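Local coordinates for TRAP dicarboxylate transporter-DctP subunit (Desulfovibrio salexigens, PDB 4N6D), which probably captures a small organic acid in the periplasm as the solute-binding subunit of a TRAP dicarboxylate transporter, at residues N36-P39 / F43-V46. Numbering follows the deposited sequence.
Sequences NFPP and FPCV
N36 reaches across to the first turn of helix 43-58, its side chain running past C45 to the backbone of P44. N36 CB lies 3.8 Å from C45 SG, and N36 CG comes within 3.7 Å of that sulfur. At the tip the amide divides: N36 ND2 donates a hydrogen bond to P44 O (3.0 Å), while N36 OD1 packs beside P44 CB at 3.8 Å. The bond is bent, 133° at the hydrogen, and ND2 sits above the carbonyl plane instead of in it. P44 O also accepts from Q47 NE2, whereas the buried OD1 finds no polar partner. Here the chain leaves strand 30-35 of the five-stranded sheet and turns into the helix that follows, a β-loop-α connection in the periplasmic-binding-protein fold of the DctP family. C45 carries its SG anti to the carbonyl carbon, next to its own backbone N (chi1 -71°), which swings the sulfur over to the loop, 3.3 Å from P38 O. Two residues on from N36, the ring of P38 sets CG against P44 CB at 3.9 Å, the two prolines meeting at a slant. C92 of strand 90-94 touches both N36 and P44.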
loop_
_atom_site.group_PDB
_atom_site.type_symbol
_atom_site.label_atom_id
_atom_site.label_comp_id
_atom_site.label_asym_id
_atom_site.label_seq_id
_atom_site.Cartn_x
_atom_site.Cartn_y
_atom_site.Cartn_z
ATOM N N ASN A 36 -8.229 -10.125 9.161
ATOM C CA ASN A 36 -7.187 -9.182 8.794
ATOM C C ASN A 36 -5.860 -9.670 9.352
ATOM O O ASN A 36 -5.773 -9.991 10.527
ATOM C CB ASN A 36 -7.548 -7.802 9.338
ATOM C CG ASN A 36 -7.207 -6.696 8.387
ATOM O OD1 ASN A 36 -6.179 -6.746 7.705
ATOM N ND2 ASN A 36 -8.069 -5.683 8.333
ATOM N N PHE A 37 -4.828 -9.744 8.522
ATOM C CA PHE A 37 -3.604 -10.414 8.928
ATOM C C PHE A 37 -2.644 -9.591 9.842
ATOM O O PHE A 37 -2.003 -10.163 10.737
ATOM C CB PHE A 37 -2.857 -10.957 7.705
ATOM C CG PHE A 37 -2.282 -9.895 6.828
ATOM C CD1 PHE A 37 -1.043 -9.321 7.121
ATOM C CD2 PHE A 37 -2.977 -9.451 5.713
ATOM C CE1 PHE A 37 -0.519 -8.324 6.313
ATOM C CE2 PHE A 37 -2.464 -8.447 4.908
ATOM C CZ PHE A 37 -1.229 -7.883 5.213
ATOM N N PRO A 38 -2.551 -8.271 9.629
ATOM C CA PRO A 38 -1.565 -7.506 10.394
ATOM C C PRO A 38 -2.072 -7.138 11.785
ATOM O O PRO A 38 -3.252 -7.351 12.084
ATOM C CB PRO A 38 -1.386 -6.236 9.557
ATOM C CG PRO A 38 -2.708 -6.013 8.948
ATOM C CD PRO A 38 -3.316 -7.405 8.703
ATOM N N PRO A 39 -1.187 -6.620 12.645
ATOM C CA PRO A 39 -1.608 -6.224 13.993
ATOM C C PRO A 39 -2.687 -5.136 14.023
ATOM O O PRO A 39 -2.779 -4.312 13.112
ATOM C CB PRO A 39 -0.323 -5.684 14.615
ATOM C CG PRO A 39 0.772 -6.355 13.862
ATOM C CD PRO A 39 0.267 -6.467 12.459
ATOM N N PHE A 43 -2.614 0.273 9.770
ATOM C CA PHE A 43 -3.665 0.901 8.986
ATOM C C PHE A 43 -4.711 -0.045 8.353
ATOM O O PHE A 43 -5.884 0.309 8.299
ATOM C CB PHE A 43 -3.102 1.929 7.976
ATOM C CG PHE A 43 -2.613 1.337 6.682
ATOM C CD1 PHE A 43 -1.308 0.885 6.557
ATOM C CD2 PHE A 43 -3.448 1.275 5.576
ATOM C CE1 PHE A 43 -0.860 0.343 5.356
ATOM C CE2 PHE A 43 -2.989 0.762 4.373
ATOM C CZ PHE A 43 -1.709 0.282 4.275
ATOM N N PRO A 44 -4.324 -1.270 7.919
ATOM C CA PRO A 44 -5.367 -2.125 7.333
ATOM C C PRO A 44 -6.418 -2.524 8.375
ATOM O O PRO A 44 -7.587 -2.740 8.044
ATOM C CB PRO A 44 -4.583 -3.360 6.865
ATOM C CG PRO A 44 -3.167 -2.829 6.666
ATOM C CD PRO A 44 -2.995 -1.895 7.813
ATOM N N CYS A 45 -6.009 -2.609 9.635
ATOM C CA CYS A 45 -6.959 -2.957 10.693
ATOM C C CYS A 45 -7.714 -1.733 11.163
ATOM O O CYS A 45 -8.904 -1.801 11.424
ATOM C CB CYS A 45 -6.244 -3.613 11.857
ATOM S SG CYS A 45 -5.676 -5.277 11.393
ATOM N N VAL A 46 -7.033 -0.597 11.251
ATOM C CA VAL A 46 -7.720 0.628 11.659
ATOM C C VAL A 46 -8.848 0.962 10.690
ATOM O O VAL A 46 -9.966 1.298 11.102
ATOM C CB VAL A 46 -6.729 1.809 11.770
ATOM C CG1 VAL A 46 -7.461 3.137 11.913
ATOM C CG2 VAL A 46 -5.804 1.592 12.942
#